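PDB 3LXZ: glutathione S-transferase family protein from Pseudomonas putida, which catalyses, in all likelihood, the conjugation of reduced glutathione to a wide range of hydrophobic electrophiles. Local coordinates for residues Phe134-Leu137 against Lys138-Gly141; Ala207-Pro210 against Ala211-Met215. One frame throughout, in Å; residues are numbered along the deposited sequence.

Contact 1. Residues Phe134-Leu137 against Lys138-Gly141; sequences FATL and KRNG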
ATOM      1  N   PHE A 134      15.511   0.190   1.170  1.00 16.69           N
ATOM      2  CA  PHE A 134      16.389  -0.001   2.329  1.00 15.90           C
ATOM      3  C   PHE A 134      16.945   1.335   2.839  1.00 16.61           C
ATOM      4  O   PHE A 134      17.057   1.522   4.059  1.00 15.94           O
ATOM      5  CB  PHE A 134      17.510  -1.014   2.023  1.00 17.09           C
ATOM      6  CG  PHE A 134      17.080  -2.433   2.231  1.00 15.78           C
ATOM      7  CD1 PHE A 134      16.946  -2.936   3.522  1.00 16.21           C
ATOM      8  CD2 PHE A 134      16.765  -3.260   1.157  1.00 18.04           C
ATOM      9  CE1 PHE A 134      16.511  -4.263   3.751  1.00 16.28           C
ATOM     10  CE2 PHE A 134      16.350  -4.614   1.383  1.00 19.22           C
ATOM     11  CZ  PHE A 134      16.215  -5.100   2.682  1.00 18.79           C
ATOM     12  N   ALA A 135      17.259   2.247   1.922  1.00 17.15           N
ATOM     13  CA  ALA A 135      17.705   3.605   2.306  1.00 17.30           C
ATOM     14  C   ALA A 135      16.621   4.334   3.098  1.00 16.52           C
ATOM     15  O   ALA A 135      16.917   4.946   4.135  1.00 16.61           O
ATOM     16  CB  ALA A 135      18.117   4.425   1.078  1.00 17.68           C
ATOM     17  N   THR A 136      15.375   4.255   2.600  1.00 16.56           N
ATOM     18  CA  THR A 136      14.187   4.820   3.274  1.00 15.65           C
ATOM     19  C   THR A 136      13.993   4.271   4.679  1.00 15.81           C
ATOM     20  O   THR A 136      13.741   5.006   5.641  1.00 14.57           O
ATOM     21  CB  THR A 136      12.940   4.590   2.428  1.00 16.65           C
ATOM     22  OG1 THR A 136      13.047   5.317   1.200  1.00 17.81           O
ATOM     23  CG2 THR A 136      11.628   4.988   3.171  1.00 17.22           C
ATOM     24  N   LEU A 137      14.117   2.959   4.807  1.00 15.67           N
ATOM     25  CA  LEU A 137      13.969   2.317   6.117  1.00 16.37           C
ATOM     26  C   LEU A 137      15.048   2.770   7.108  1.00 16.31           C
ATOM     27  O   LEU A 137      14.768   2.995   8.308  1.00 16.37           O
ATOM     28  CB  LEU A 137      13.936   0.777   5.958  1.00 15.30           C
ATOM     29  CG  LEU A 137      13.708  -0.048   7.224  1.00 17.18           C
ATOM     30  CD1 LEU A 137      12.428   0.367   7.946  1.00 17.47           C
ATOM     31  CD2 LEU A 137      13.737  -1.571   6.929  1.00 15.50           C
ATOM     32  N   LYS A 138      16.262   2.943   6.614  1.00 16.94           N
ATOM     33  CA  LYS A 138      17.364   3.353   7.478  1.00 18.35           C
ATOM     34  C   LYS A 138      17.175   4.778   7.964  1.00 19.25           C
ATOM     35  O   LYS A 138      17.441   5.083   9.131  1.00 18.95           O
ATOM     36  CB  LYS A 138      18.707   3.252   6.752  1.00 18.63           C
ATOM     37  CG  LYS A 138      19.904   3.567   7.687  1.00 21.46           C
ATOM     38  CD  LYS A 138      21.148   3.908   6.868  1.00 27.54           C
ATOM     39  CE  LYS A 138      21.464   2.731   6.026  1.00 29.55           C
ATOM     40  NZ  LYS A 138      21.726   1.557   6.898  1.00 32.79           N
ATOM     41  N   ARG A 139      16.700   5.634   7.053  1.00 19.10           N
ATOM     42  CA  ARG A 139      16.490   7.046   7.328  1.00 19.78           C
ATOM     43  C   ARG A 139      15.309   7.275   8.263  1.00 19.97           C
ATOM     44  O   ARG A 139      15.373   8.129   9.160  1.00 20.09           O
ATOM     45  CB  ARG A 139      16.328   7.740   5.971  1.00 20.44           C
ATOM     46  CG  ARG A 139      15.779   9.121   5.858  1.00 24.03           C
ATOM     47  CD  ARG A 139      15.646   9.462   4.370  1.00 25.45           C
ATOM     48  NE  ARG A 139      16.880   9.202   3.613  1.00 25.84           N
ATOM     49  CZ  ARG A 139      17.013   8.429   2.519  1.00 23.70           C
ATOM     50  NH1 ARG A 139      15.996   7.791   1.960  1.00 21.91           N
ATOM     51  NH2 ARG A 139      18.214   8.298   1.955  1.00 24.16           N
ATOM     52  N   ASN A 140      14.235   6.520   8.060  1.00 20.09           N
ATOM     53  CA  ASN A 140      12.972   6.771   8.767  1.00 19.81           C
ATOM     54  C   ASN A 140      12.747   5.914   9.994  1.00 19.59           C
ATOM     55  O   ASN A 140      12.022   6.326  10.905  1.00 19.92           O
ATOM     56  CB  ASN A 140      11.786   6.643   7.786  1.00 20.27           C
ATOM     57  CG  ASN A 140      10.540   7.333   8.281  1.00 20.17           C
ATOM     58  OD1 ASN A 140      10.607   8.409   8.847  1.00 21.61           O
ATOM     59  ND2 ASN A 140       9.398   6.735   8.051  1.00 20.67           N
ATOM     60  N   GLY A 141      13.373   4.734  10.029  1.00 20.30           N
ATOM     61  CA  GLY A 141      13.205   3.779  11.135  1.00 18.53           C
ATOM     62  C   GLY A 141      13.947   4.236  12.369  1.00 18.73           C
ATOM     63  O   GLY A 141      14.983   4.883  12.267  1.00 19.40           O
TER
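The guanidinium of Arg139 lies back over the preceding helical turn, one face on the backbone of Ala135: the carbonyl O of Ala135 sits 3.7 Å above its plane, displaced from the centre of the group. At the margin, NH2 of Arg139 comes within 4.0 Å of Ala135 CB, while NH1 of Arg139 approaches OG1 of Thr136 at 3.9 Å, the two side chains crossing obliquely. The bend that folds the arginine back is at chi3 (-51°), the rest of the aliphatic chain being extended. The last two turns of helix 120-140 carry four successive i to i+4 bonds, ending with Gly141 N to Leu137 O at 2.8 Å; Gly141 then leaves helical geometry, its psi at 146°. Near this C-terminal end the amide of Asn140 is tied to Lys89, Glu92 and Glu96 of helix 84-106, and Leu137 packs on Ile101 of that helix. Arg139 NH1 donates to Pro46 O of the second subunit, which holds the guanidinium on one hand as the Ala135 carbonyl does on the other. Thr136 OG1 is hydrogen-bonded both to that Pro46 O and to Ala132 O of its own helix, so its single proton has to be shared or exchanged between two carbonyls.

Contact 2. Residues Ala207-Pro210 against Ala211-Met215; sequences ASMP and AFMEM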
ATOM      1  N   ALA A 207       6.130 -27.650   7.393  1.00 17.51           N
ATOM      2  CA  ALA A 207       5.141 -28.706   7.247  1.00 17.63           C
ATOM      3  C   ALA A 207       4.255 -28.522   6.010  1.00 19.14           C
ATOM      4  O   ALA A 207       3.756 -29.499   5.458  1.00 19.37           O
ATOM      5  CB  ALA A 207       4.246 -28.725   8.502  1.00 17.38           C
ATOM      6  N   SER A 208       4.075 -27.260   5.608  1.00 19.60           N
ATOM      7  CA  SER A 208       3.145 -26.850   4.555  1.00 20.24           C
ATOM      8  C   SER A 208       3.839 -26.737   3.212  1.00 19.44           C
ATOM      9  O   SER A 208       3.183 -26.597   2.175  1.00 20.08           O
ATOM     10  CB  SER A 208       2.536 -25.481   4.910  1.00 20.27           C
ATOM     11  OG  SER A 208       1.617 -25.610   6.007  1.00 24.63           O
HETATM   12  N   MSE A 209       5.157 -26.764   3.241  1.00 19.34           N
HETATM   13  CA  MSE A 209       5.929 -26.478   2.044  1.00 19.76           C
HETATM   14  C   MSE A 209       5.667 -27.502   0.913  1.00 18.90           C
HETATM   15  O   MSE A 209       5.463 -27.100  -0.257  1.00 19.23           O
HETATM   16  CB  MSE A 209       7.434 -26.339   2.372  1.00 19.89           C
HETATM   17  CG  MSE A 209       8.334 -26.113   1.137  1.00 24.18           C
HETATM   18 SE   MSE A 209       8.104 -24.261   0.431  1.00 29.46          SE
HETATM   19  CE  MSE A 209       8.852 -23.339   2.014  1.00 30.09           C
ATOM     20  N   PRO A 210       5.639 -28.820   1.238  1.00 18.27           N
ATOM     21  CA  PRO A 210       5.499 -29.755   0.114  1.00 17.75           C
ATOM     22  C   PRO A 210       4.159 -29.580  -0.624  1.00 18.77           C
ATOM     23  O   PRO A 210       4.095 -29.666  -1.868  1.00 19.50           O
ATOM     24  CB  PRO A 210       5.602 -31.125   0.794  1.00 17.70           C
ATOM     25  CG  PRO A 210       6.440 -30.877   2.028  1.00 16.60           C
ATOM     26  CD  PRO A 210       5.982 -29.516   2.491  1.00 17.48           C
ATOM     27  N   ALA A 211       3.079 -29.323   0.116  1.00 18.21           N
ATOM     28  CA  ALA A 211       1.782 -29.133  -0.562  1.00 18.46           C
ATOM     29  C   ALA A 211       1.775 -27.870  -1.396  1.00 19.16           C
ATOM     30  O   ALA A 211       1.254 -27.864  -2.521  1.00 19.57           O
ATOM     31  CB  ALA A 211       0.654 -29.084   0.445  1.00 17.98           C
ATOM     32  N   PHE A 212       2.328 -26.800  -0.842  1.00 19.51           N
ATOM     33  CA  PHE A 212       2.453 -25.557  -1.601  1.00 21.04           C
ATOM     34  C   PHE A 212       3.214 -25.803  -2.914  1.00 22.25           C
ATOM     35  O   PHE A 212       2.732 -25.463  -4.003  1.00 22.68           O
ATOM     36  CB  PHE A 212       3.105 -24.467  -0.749  1.00 20.60           C
ATOM     37  CG  PHE A 212       3.387 -23.220  -1.515  1.00 21.85           C
ATOM     38  CD1 PHE A 212       2.338 -22.481  -2.064  1.00 21.56           C
ATOM     39  CD2 PHE A 212       4.694 -22.802  -1.723  1.00 23.78           C
ATOM     40  CE1 PHE A 212       2.585 -21.312  -2.785  1.00 22.42           C
ATOM     41  CE2 PHE A 212       4.964 -21.628  -2.486  1.00 23.17           C
ATOM     42  CZ  PHE A 212       3.908 -20.899  -2.994  1.00 22.80           C
HETATM   43  N   MSE A 213       4.366 -26.459  -2.834  1.00 23.16           N
HETATM   44  CA  MSE A 213       5.140 -26.710  -4.051  1.00 25.18           C
HETATM   45  C   MSE A 213       4.419 -27.633  -5.044  1.00 26.01           C
HETATM   46  O   MSE A 213       4.574 -27.493  -6.266  1.00 25.94           O
HETATM   47  CB  MSE A 213       6.525 -27.266  -3.708  1.00 25.58           C
HETATM   48  CG  MSE A 213       7.361 -26.338  -2.870  1.00 28.30           C
HETATM   49 SE   MSE A 213       7.737 -24.599  -3.719  1.00 33.88          SE
HETATM   50  CE  MSE A 213       8.574 -25.300  -5.341  1.00 33.10           C
ATOM     51  N   GLU A 214       3.644 -28.578  -4.526  1.00 27.35           N
ATOM     52  CA  GLU A 214       2.845 -29.454  -5.377  1.00 29.10           C
ATOM     53  C   GLU A 214       1.755 -28.635  -6.084  1.00 30.47           C
ATOM     54  O   GLU A 214       1.499 -28.836  -7.271  1.00 30.23           O
ATOM     55  CB  GLU A 214       2.236 -30.595  -4.554  1.00 29.29           C
ATOM     56  CG  GLU A 214       1.565 -31.706  -5.379  1.00 31.41           C
ATOM     57  CD  GLU A 214       2.555 -32.536  -6.187  1.00 35.47           C
ATOM     58  OE1 GLU A 214       3.696 -32.772  -5.730  1.00 37.38           O
ATOM     59  OE2 GLU A 214       2.194 -32.953  -7.292  1.00 38.67           O
HETATM   60  N   MSE A 215       1.123 -27.716  -5.348  1.00 32.00           N
HETATM   61  CA  MSE A 215       0.136 -26.809  -5.930  1.00 34.68           C
HETATM   62  C   MSE A 215       0.785 -26.019  -7.084  1.00 35.25           C
HETATM   63  O   MSE A 215       0.217 -25.889  -8.177  1.00 35.36           O
HETATM   64  CB  MSE A 215      -0.423 -25.882  -4.845  1.00 34.93           C
HETATM   65  CG  MSE A 215      -1.597 -25.010  -5.274  1.00 38.95           C
HETATM   66 SE   MSE A 215      -1.030 -23.357  -6.215  1.00 46.16          SE
HETATM   67  CE  MSE A 215       0.015 -22.561  -4.769  1.00 41.29           C
TER
HETATM   68  O   HOH W   1       2.770 -30.154   2.842  1.00 18.30           O
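Ala207 joins the following turn through water, its O accepting a hydrogen bond from a molecule that in turn accepts one from Ala211 N, each leg 2.9 Å. Ser208 O receives Phe212 N at 3.1 Å with a nearly straight N-H...O angle of 169°, while its hydroxyl turns back to Asp204 O. Met209, a selenomethionine, bonds through its backbone O to Met213 N. Its side chain, with CG anti to the backbone N (chi1 177°) and bends at chi2 and chi3, runs beside that of Met213, also selenomethionine, in the same direction; Met209 SE lies 4.0 Å from Met213 CG and 4.2 Å from Met213 SE. The same Met209 SE reaches the edge of the Phe212 ring, near its plane, at 4.3 Å from CD2. This is the C-terminal helix 198-218 of the glutathione transferase fold, passing beside the thioredoxin-like N-terminal domain: Phe212 stacks on Phe8 and touches Val10 and Tyr34, and its side chain is about 7 Å from that of Ser11, a glutathione-binding residue, though no glutathione is bound to this chain in the model. Pro210 has no N-H to give to the turn before, and the helix kinks there. Its carbonyl still takes part in the helix, Pro210 O accepting Glu214 N at 2.9 Å, and the CB of Glu214 rests 3.4 Å from that same oxygen.

How the contacts relate
Contact 1 and contact 2 are both i to i+4 helical turns, but they lie on opposite sides of the chain's centre, with centres 34 Å apart and nearest atoms about 20 Å apart, so neither touches the other. Residues 134-141 close helix 120-140, away from the glutathione-binding residues; through Thr136, Arg139 and Asn140 they reach the second subunit. Residues 207-215, on the C-terminal helix 198-218, are touched by no other chain of the assembly and lie near the glutathione site, empty in this chain: the side chain of Phe212 is about 8 Å from that of Arg106, a glutathione-binding residue at the end of helix 84-106. The same helix, 84-106, also packs against contact 1.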